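Local coordinates for beta-galactosidase (Geobacillus stearothermophilus, PDB 4OIF), which probably hydrolyses terminal non-reducing beta-D-galactose residues in beta-D-galactosides, as a zinc-binding member of glycoside hydrolase family 42, at residues V84-P89 against L151-S156; I136-A141 against R244-H249; F14-G19 against T45-V50. One frame throughout, in Å; residues are numbered along the deposited sequence.

Contact 1: residues V84-P89 against L151-S156; sequences VILATP and LMWHVS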
loop_
_atom_site.group_PDB
_atom_site.type_symbol
_atom_site.label_atom_id
_atom_site.label_comp_id
_atom_site.label_asym_id
_atom_site.label_seq_id
_atom_site.Cartn_x
_atom_site.Cartn_y
_atom_site.Cartn_z
ATOM N N VAL A 84 -41.594 -13.132 12.935
ATOM C CA VAL A 84 -40.878 -12.232 12.051
ATOM C C VAL A 84 -40.260 -11.060 12.810
ATOM O O VAL A 84 -40.946 -10.370 13.563
ATOM C CB VAL A 84 -41.792 -11.670 10.953
ATOM C CG1 VAL A 84 -41.006 -10.674 10.081
ATOM C CG2 VAL A 84 -42.395 -12.805 10.126
ATOM N N ILE A 85 -38.954 -10.877 12.635
ATOM C CA ILE A 85 -38.284 -9.617 12.935
ATOM C C ILE A 85 -38.371 -8.764 11.673
ATOM O O ILE A 85 -37.706 -9.058 10.677
ATOM C CB ILE A 85 -36.809 -9.816 13.345
ATOM C CG1 ILE A 85 -36.717 -10.615 14.642
ATOM C CG2 ILE A 85 -36.095 -8.472 13.513
ATOM C CD1 ILE A 85 -35.304 -11.046 14.979
ATOM N N LEU A 86 -39.211 -7.735 11.693
ATOM C CA LEU A 86 -39.402 -6.916 10.506
ATOM C C LEU A 86 -38.383 -5.795 10.492
ATOM O O LEU A 86 -38.247 -5.047 11.459
ATOM C CB LEU A 86 -40.821 -6.350 10.445
ATOM C CG LEU A 86 -41.191 -5.600 9.159
ATOM C CD1 LEU A 86 -40.864 -6.429 7.939
ATOM C CD2 LEU A 86 -42.656 -5.226 9.150
ATOM N N ALA A 87 -37.653 -5.695 9.394
ATOM C CA ALA A 87 -36.667 -4.648 9.250
ATOM C C ALA A 87 -37.218 -3.496 8.436
ATOM O O ALA A 87 -38.037 -3.703 7.533
ATOM C CB ALA A 87 -35.406 -5.189 8.596
ATOM N N THR A 88 -36.767 -2.284 8.756
ATOM C CA THR A 88 -36.974 -1.153 7.861
ATOM C C THR A 88 -35.879 -1.166 6.787
ATOM O O THR A 88 -34.755 -1.583 7.044
ATOM C CB THR A 88 -36.974 0.163 8.611
ATOM O OG1 THR A 88 -35.659 0.431 9.115
ATOM C CG2 THR A 88 -37.975 0.090 9.769
ATOM N N PRO A 89 -36.216 -0.724 5.572
ATOM C CA PRO A 89 -35.329 -0.988 4.440
ATOM C C PRO A 89 -34.312 0.105 4.132
ATOM O O PRO A 89 -33.720 0.058 3.049
ATOM C CB PRO A 89 -36.316 -1.127 3.275
ATOM C CG PRO A 89 -37.401 -0.160 3.623
ATOM C CD PRO A 89 -37.523 -0.195 5.138
ATOM N N LEU A 151 -42.443 -9.624 15.817
ATOM C CA LEU A 151 -41.739 -9.762 17.087
ATOM C C LEU A 151 -40.973 -8.517 17.505
ATOM O O LEU A 151 -41.014 -8.095 18.660
ATOM C CB LEU A 151 -40.757 -10.929 17.033
ATOM C CG LEU A 151 -40.171 -11.252 18.405
ATOM C CD1 LEU A 151 -41.242 -11.895 19.278
ATOM C CD2 LEU A 151 -38.938 -12.142 18.306
ATOM N N MET A 152 -40.266 -7.939 16.551
ATOM C CA MET A 152 -39.325 -6.869 16.840
ATOM C C MET A 152 -39.021 -6.084 15.563
ATOM O O MET A 152 -39.150 -6.607 14.454
ATOM C CB MET A 152 -38.049 -7.464 17.452
ATOM C CG MET A 152 -36.980 -6.484 17.923
ATOM S SD MET A 152 -35.628 -7.367 18.773
ATOM C CE MET A 152 -35.268 -8.660 17.592
ATOM N N TRP A 153 -38.648 -4.821 15.723
ATOM C CA TRP A 153 -38.203 -4.021 14.604
ATOM C C TRP A 153 -36.677 -4.089 14.500
ATOM O O TRP A 153 -35.967 -3.989 15.506
ATOM C CB TRP A 153 -38.662 -2.575 14.756
ATOM C CG TRP A 153 -40.136 -2.372 14.589
ATOM C CD1 TRP A 153 -41.049 -2.150 15.572
ATOM C CD2 TRP A 153 -40.859 -2.351 13.356
ATOM N NE1 TRP A 153 -42.298 -1.998 15.033
ATOM C CE2 TRP A 153 -42.209 -2.119 13.672
ATOM C CE3 TRP A 153 -40.496 -2.507 12.013
ATOM C CZ2 TRP A 153 -43.200 -2.048 12.697
ATOM C CZ3 TRP A 153 -41.472 -2.431 11.049
ATOM C CH2 TRP A 153 -42.810 -2.203 11.392
ATOM N N HIS A 154 -36.198 -4.256 13.269
ATOM C CA HIS A 154 -34.782 -4.283 12.925
ATOM C C HIS A 154 -34.519 -3.009 12.117
ATOM O O HIS A 154 -34.658 -2.991 10.900
ATOM C CB HIS A 154 -34.479 -5.585 12.149
ATOM C CG HIS A 154 -33.075 -5.726 11.633
ATOM N ND1 HIS A 154 -32.461 -4.782 10.833
ATOM C CD2 HIS A 154 -32.207 -6.766 11.714
ATOM C CE1 HIS A 154 -31.258 -5.213 10.490
ATOM N NE2 HIS A 154 -31.084 -6.418 11.004
ATOM N N VAL A 155 -34.185 -1.918 12.792
ATOM C CA VAL A 155 -34.179 -0.634 12.105
ATOM C C VAL A 155 -32.916 -0.432 11.283
ATOM O O VAL A 155 -31.801 -0.378 11.820
ATOM C CB VAL A 155 -34.353 0.521 13.088
ATOM C CG1 VAL A 155 -34.405 1.852 12.349
ATOM C CG2 VAL A 155 -35.628 0.323 13.848
ATOM N N SER A 156 -33.126 -0.306 9.970
ATOM C CA SER A 156 -32.055 -0.208 8.979
ATOM C C SER A 156 -31.160 -1.434 9.032
ATOM O O SER A 156 -31.606 -2.528 9.385
ATOM C CB SER A 156 -31.211 1.054 9.190
ATOM O OG SER A 156 -30.429 1.312 8.042
#
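Strands 84-87 and 151-154 run parallel, their axes 24° apart. Backbone bonds join them, among them H154 N to L86 O at 2.8 Å. L86 and W153 lie side by side on one face of the sheet. W153 CB lies near L86 O, and from there the indole turns back toward L86, with CG anti to its own carbonyl carbon (chi1 -70°). W153 CE3 comes 3.4 Å from L86 O. W153 CZ3 meets L86 CD2 at 3.6 Å, and CH2 touches the same methyl. NE1, on the far side of the indole, is bonded to T247 OG1. On the opposite face I85 CG2 rests 3.6 Å from H154 CB, and I85 CD1 meets the bent tip of M152 at CE. Beyond the strands, T88 OG1 takes the N-H of S156 at 2.8 Å in a fairly straight bond (159°), and also bonds E239. An alanine here would lack OG1, with its bonds to S156 N and E239, and would probably loosen the loops that follow the two strands. The H154 side chain sits close to N157 and E322, the predicted substrate-binding residue and nucleophile. These are neighbouring parallel strands of the TIM barrel, and their C-terminal ends lead into the loops where such enzymes place the active site.

Contact 2: residues I136-A141 against R244-H249; sequences INRLLA and RELTPH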
loop_
_atom_site.group_PDB
_atom_site.type_symbol
_atom_site.label_atom_id
_atom_site.label_comp_id
_atom_site.label_asym_id
_atom_site.label_seq_id
_atom_site.Cartn_x
_atom_site.Cartn_y
_atom_site.Cartn_z
ATOM N N ILE A 136 -42.066 5.032 4.404
ATOM C CA ILE A 136 -42.206 3.605 4.184
ATOM C C ILE A 136 -42.210 2.846 5.533
ATOM O O ILE A 136 -42.915 1.841 5.694
ATOM C CB ILE A 136 -41.120 3.077 3.243
ATOM C CG1 ILE A 136 -41.474 1.663 2.790
ATOM C CG2 ILE A 136 -39.740 3.142 3.879
ATOM C CD1 ILE A 136 -40.726 1.245 1.561
ATOM N N ASN A 137 -41.470 3.338 6.521
ATOM C CA ASN A 137 -41.562 2.735 7.838
ATOM C C ASN A 137 -42.993 2.805 8.336
ATOM O O ASN A 137 -43.534 1.826 8.866
ATOM C CB ASN A 137 -40.620 3.417 8.813
ATOM C CG ASN A 137 -39.178 3.115 8.510
ATOM O OD1 ASN A 137 -38.870 2.509 7.488
ATOM N ND2 ASN A 137 -38.285 3.543 9.383
ATOM N N ARG A 138 -43.630 3.949 8.108
ATOM C CA ARG A 138 -45.021 4.107 8.499
ATOM C C ARG A 138 -45.954 3.125 7.779
ATOM O O ARG A 138 -46.816 2.533 8.412
ATOM C CB ARG A 138 -45.479 5.533 8.260
ATOM C CG ARG A 138 -46.918 5.785 8.640
ATOM C CD ARG A 138 -47.227 7.254 8.570
ATOM N NE ARG A 138 -46.420 8.016 9.517
ATOM C CZ ARG A 138 -46.725 8.147 10.804
ATOM N NH1 ARG A 138 -47.815 7.562 11.288
ATOM N NH2 ARG A 138 -45.940 8.858 11.605
ATOM N N LEU A 139 -45.790 2.943 6.470
ATOM C CA LEU A 139 -46.640 1.991 5.753
ATOM C C LEU A 139 -46.449 0.599 6.339
ATOM O O LEU A 139 -47.417 -0.149 6.538
ATOM C CB LEU A 139 -46.340 1.984 4.243
ATOM C CG LEU A 139 -46.677 3.277 3.483
ATOM C CD1 LEU A 139 -46.296 3.186 2.008
ATOM C CD2 LEU A 139 -48.144 3.641 3.625
ATOM N N LEU A 140 -45.195 0.260 6.632
ATOM C CA LEU A 140 -44.905 -1.046 7.210
ATOM C C LEU A 140 -45.605 -1.230 8.556
ATOM O O LEU A 140 -46.271 -2.248 8.759
ATOM C CB LEU A 140 -43.399 -1.254 7.368
ATOM C CG LEU A 140 -42.634 -1.645 6.097
ATOM C CD1 LEU A 140 -41.147 -1.524 6.339
ATOM C CD2 LEU A 140 -43.004 -3.049 5.608
ATOM N N ALA A 141 -45.477 -0.260 9.463
ATOM C CA ALA A 141 -46.119 -0.399 10.772
ATOM C C ALA A 141 -47.644 -0.420 10.636
ATOM O O ALA A 141 -48.322 -1.145 11.356
ATOM C CB ALA A 141 -45.676 0.709 11.732
ATOM N N ARG A 244 -42.906 3.946 16.951
ATOM C CA ARG A 244 -43.348 4.228 18.311
ATOM C C ARG A 244 -44.828 4.565 18.334
ATOM O O ARG A 244 -45.555 4.125 19.232
ATOM C CB ARG A 244 -42.559 5.373 18.932
ATOM C CG ARG A 244 -41.088 5.069 19.171
ATOM C CD ARG A 244 -40.901 3.803 19.986
ATOM N NE ARG A 244 -39.613 3.803 20.679
ATOM C CZ ARG A 244 -39.072 2.732 21.248
ATOM N NH1 ARG A 244 -39.694 1.554 21.207
ATOM N NH2 ARG A 244 -37.897 2.837 21.845
ATOM N N GLU A 245 -45.275 5.358 17.359
ATOM C CA GLU A 245 -46.691 5.718 17.337
ATOM C C GLU A 245 -47.584 4.491 17.201
ATOM O O GLU A 245 -48.513 4.291 17.979
ATOM C CB GLU A 245 -47.002 6.683 16.194
ATOM C CG GLU A 245 -46.542 8.104 16.420
ATOM C CD GLU A 245 -46.901 9.019 15.260
ATOM O OE1 GLU A 245 -47.786 8.645 14.442
ATOM O OE2 GLU A 245 -46.290 10.109 15.174
ATOM N N LEU A 246 -47.295 3.668 16.203
ATOM C CA LEU A 246 -48.213 2.618 15.814
ATOM C C LEU A 246 -47.944 1.298 16.520
ATOM O O LEU A 246 -48.847 0.483 16.674
ATOM C CB LEU A 246 -48.161 2.429 14.298
ATOM C CG LEU A 246 -48.536 3.697 13.523
ATOM C CD1 LEU A 246 -48.488 3.444 12.043
ATOM C CD2 LEU A 246 -49.917 4.166 13.912
ATOM N N THR A 247 -46.710 1.075 16.952
ATOM C CA THR A 247 -46.375 -0.206 17.570
ATOM C C THR A 247 -45.491 -0.065 18.815
ATOM O O THR A 247 -44.409 -0.648 18.886
ATOM C CB THR A 247 -45.672 -1.146 16.545
ATOM O OG1 THR A 247 -44.520 -0.502 15.965
ATOM C CG2 THR A 247 -46.636 -1.550 15.437
ATOM N N PRO A 248 -45.959 0.698 19.813
ATOM C CA PRO A 248 -45.169 1.009 21.015
ATOM C C PRO A 248 -44.780 -0.224 21.819
ATOM O O PRO A 248 -43.849 -0.168 22.622
ATOM C CB PRO A 248 -46.121 1.886 21.831
ATOM C CG PRO A 248 -47.479 1.413 21.425
ATOM C CD PRO A 248 -47.343 1.183 19.941
ATOM N N HIS A 249 -45.501 -1.319 21.611
ATOM C CA HIS A 249 -45.303 -2.563 22.329
ATOM C C HIS A 249 -44.280 -3.440 21.606
ATOM O O HIS A 249 -43.913 -4.520 22.080
ATOM C CB HIS A 249 -46.639 -3.300 22.456
ATOM C CG HIS A 249 -47.246 -3.668 21.134
ATOM N ND1 HIS A 249 -47.547 -2.730 20.167
ATOM C CD2 HIS A 249 -47.602 -4.870 20.617
ATOM C CE1 HIS A 249 -48.054 -3.339 19.109
ATOM N NE2 HIS A 249 -48.103 -4.637 19.359
#
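The backbones come closest at A141 and L246, whose CA atoms are 6.2 Å apart, where helix 127-144 passes the last turn of helix 218-246. T247 is the first residue to leave the helical conformation, and its OG1 turns back to the L243 carbonyl. The apolar part of the contact is small. L246 points toward the other helix, and its CD1 lies 3.9 Å from A141 CB. L246 CD1 also comes 4.1 Å from R138 O, on the backbone of the facing helix. T247 CG2 adds a looser touch on A141 CB at 4.4 Å. Farther out lies a charged pair. R138 starts fully extended, with CG anti to the backbone N, and then bends at chi3 (-62°), which carries the guanidinium across to the other helix. The R138 side chain also touches P242. E245 is extended beyond CG and crosses the arginine obliquely. One carboxylate oxygen does the work: E245 OE1 sits at the guanidinium edge, 3.3 Å from R138 NH1 and 3.4 Å from R138 NH2. Both bonds are weak. The two planes are turned 52° apart, so the groups do not meet as a flat, two-oxygen pair. Deeper in, N137 ND2 bonds E239 and so ties the same two helices a second time. Both helices belong to the outer layer of the barrel and are its successive members after strands 83-87 and 150-154. The salt bridge is long and its bonds are weak, and E245 is exposed. Water is therefore likely to screen the charges, and the attraction between them is probably modest.

Contact 3: residues F14-G19 against T45-V50; sequences FILHGG and TNTFTV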
loop_
_atom_site.group_PDB
_atom_site.type_symbol
_atom_site.label_atom_id
_atom_site.label_comp_id
_atom_site.label_asym_id
_atom_site.label_seq_id
_atom_site.Cartn_x
_atom_site.Cartn_y
_atom_site.Cartn_z
ATOM N N PHE A 14 -38.791 -18.180 24.276
ATOM C CA PHE A 14 -37.898 -19.162 23.688
ATOM C C PHE A 14 -36.698 -18.465 23.073
ATOM O O PHE A 14 -36.770 -17.292 22.724
ATOM C CB PHE A 14 -38.629 -19.991 22.636
ATOM C CG PHE A 14 -39.220 -19.176 21.523
ATOM C CD1 PHE A 14 -38.508 -18.958 20.355
ATOM C CD2 PHE A 14 -40.492 -18.638 21.641
ATOM C CE1 PHE A 14 -39.044 -18.209 19.321
ATOM C CE2 PHE A 14 -41.039 -17.887 20.623
ATOM C CZ PHE A 14 -40.315 -17.666 19.456
ATOM N N ILE A 15 -35.592 -19.186 22.938
ATOM C CA ILE A 15 -34.409 -18.619 22.310
ATOM C C ILE A 15 -34.624 -18.565 20.802
ATOM O O ILE A 15 -34.869 -19.589 20.167
ATOM C CB ILE A 15 -33.145 -19.421 22.643
ATOM C CG1 ILE A 15 -32.626 -19.009 24.023
ATOM C CG2 ILE A 15 -32.073 -19.173 21.599
ATOM C CD1 ILE A 15 -32.117 -20.155 24.853
ATOM N N LEU A 16 -34.569 -17.358 20.248
ATOM C CA LEU A 16 -34.796 -17.166 18.825
ATOM C C LEU A 16 -33.768 -17.960 18.040
ATOM O O LEU A 16 -32.602 -17.947 18.378
ATOM C CB LEU A 16 -34.712 -15.689 18.441
ATOM C CG LEU A 16 -35.272 -14.692 19.456
ATOM C CD1 LEU A 16 -35.156 -13.286 18.898
ATOM C CD2 LEU A 16 -36.716 -15.036 19.823
ATOM N N HIS A 17 -34.205 -18.660 17.005
ATOM C CA HIS A 17 -33.273 -19.359 16.144
ATOM C C HIS A 17 -33.709 -19.158 14.704
ATOM O O HIS A 17 -34.845 -19.451 14.351
ATOM C CB HIS A 17 -33.213 -20.843 16.493
ATOM C CG HIS A 17 -32.176 -21.602 15.730
ATOM N ND1 HIS A 17 -32.413 -22.853 15.199
ATOM C CD2 HIS A 17 -30.895 -21.296 15.416
ATOM C CE1 HIS A 17 -31.321 -23.283 14.588
ATOM N NE2 HIS A 17 -30.383 -22.360 14.707
ATOM N N GLY A 18 -32.816 -18.636 13.874
ATOM C CA GLY A 18 -33.180 -18.405 12.486
ATOM C C GLY A 18 -32.267 -17.355 11.917
ATOM O O GLY A 18 -31.062 -17.470 12.078
ATOM N N GLY A 19 -32.822 -16.328 11.280
ATOM C CA GLY A 19 -32.000 -15.259 10.730
ATOM C C GLY A 19 -32.565 -14.505 9.526
ATOM O O GLY A 19 -33.763 -14.548 9.237
ATOM N N THR A 45 -35.810 -23.803 13.054
ATOM C CA THR A 45 -35.706 -22.363 13.101
ATOM C C THR A 45 -37.097 -21.761 13.240
ATOM O O THR A 45 -38.055 -22.307 12.701
ATOM C CB THR A 45 -35.034 -21.830 11.854
ATOM O OG1 THR A 45 -35.580 -22.507 10.710
ATOM C CG2 THR A 45 -33.552 -22.088 11.943
ATOM N N ASN A 46 -37.200 -20.632 13.937
ATOM C CA ASN A 46 -38.494 -20.064 14.301
ATOM C C ASN A 46 -38.610 -18.554 14.079
ATOM O O ASN A 46 -39.705 -17.988 14.094
ATOM C CB ASN A 46 -38.789 -20.385 15.771
ATOM C CG ASN A 46 -37.637 -20.011 16.695
ATOM O OD1 ASN A 46 -37.115 -18.900 16.640
ATOM N ND2 ASN A 46 -37.232 -20.947 17.545
ATOM N N THR A 47 -37.478 -17.893 13.893
ATOM C CA THR A 47 -37.477 -16.441 13.829
ATOM C C THR A 47 -36.703 -15.959 12.615
ATOM O O THR A 47 -35.579 -16.405 12.364
ATOM C CB THR A 47 -36.887 -15.838 15.108
ATOM O OG1 THR A 47 -37.622 -16.337 16.232
ATOM C CG2 THR A 47 -36.979 -14.311 15.081
ATOM N N PHE A 48 -37.319 -15.064 11.844
ATOM C CA PHE A 48 -36.687 -14.617 10.606
ATOM C C PHE A 48 -36.768 -13.105 10.411
ATOM O O PHE A 48 -37.831 -12.498 10.552
ATOM C CB PHE A 48 -37.302 -15.361 9.413
ATOM C CG PHE A 48 -37.266 -16.851 9.577
ATOM C CD1 PHE A 48 -36.126 -17.568 9.259
ATOM C CD2 PHE A 48 -38.354 -17.529 10.106
ATOM C CE1 PHE A 48 -36.084 -18.934 9.444
ATOM C CE2 PHE A 48 -38.316 -18.900 10.292
ATOM C CZ PHE A 48 -37.183 -19.602 9.964
ATOM N N THR A 49 -35.621 -12.519 10.097
ATOM C CA THR A 49 -35.506 -11.102 9.839
ATOM C C THR A 49 -35.797 -10.803 8.378
ATOM O O THR A 49 -35.003 -11.145 7.497
ATOM C CB THR A 49 -34.115 -10.597 10.189
ATOM O OG1 THR A 49 -33.831 -10.926 11.552
ATOM C CG2 THR A 49 -34.039 -9.102 10.004
ATOM N N VAL A 50 -36.938 -10.166 8.126
ATOM C CA VAL A 50 -37.407 -9.970 6.762
ATOM C C VAL A 50 -37.407 -8.493 6.370
ATOM O O VAL A 50 -37.632 -7.610 7.209
ATOM C CB VAL A 50 -38.815 -10.585 6.583
ATOM C CG1 VAL A 50 -39.312 -10.439 5.144
ATOM C CG2 VAL A 50 -38.769 -12.053 6.966
#
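N46 OD1 is gripped by two donors. H17 N reaches N46 OD1 at 2.9 Å along an almost straight line (174°), but from above the amide plane. T47 OG1 donates to N46 OD1 from 2.6 Å, in the plane and on a lone pair. N46 can offer this oxygen because its CG stands in the crowded position between the backbone N and the carbonyl carbon (chi1 51°). F14 approaches tip to tip: N46 OD1 lies at the ring edge, 3.4 Å from F14 CE1, with the ring and amide planes 73° apart. The carbonyl of H17 is also held twice. N46 N comes nearly along the C=O axis, 2.7 Å from H17 O, and T47 N sits above the carbonyl plane, 3.1 Å from H17 O. Together these bonds fasten the start of the first beta-alpha-beta unit of the TIM barrel, in which helix 30-42 links the parallel strands 16-21 and 47-50. The H17 imidazole lies beside that seam. T45 CG2 covers one of its faces in a CH-pi contact, 3.8 Å from the H17 ring centroid and offset toward the rim. H44 O at ND1 and Y359 OH at NE2 fix the rotation of the ring. Further along, G19 N bonds T47 O at 3.0 Å, and T49 N bonds G19 O at 2.9 Å. G18 and G19 both have backbone angles that call for glycine. At G18 a CB would also run into T47 O.

From the N terminus, contact 3 closes first. It brackets a loop that holds helix 30-42 and pairs the first two barrel strands. Contact 1 opens afterwards at 84-89, so the two are in series. They still meet in the sheet: I85 bonds by its N and O to F48 and V50, which joins strand 83-87 to strand 47-50. Inside the loop of contact 1 lies 136-141, the first half of contact 2. Contact 1 closes at 151-156, and contact 2 closes only at 244-249, so these two cross. Contact 2 ties outer helices. A141 packs on W153 of strand 150-154, and N137 on T88 just past strand 83-87. Contacts 2 and 3 do not touch.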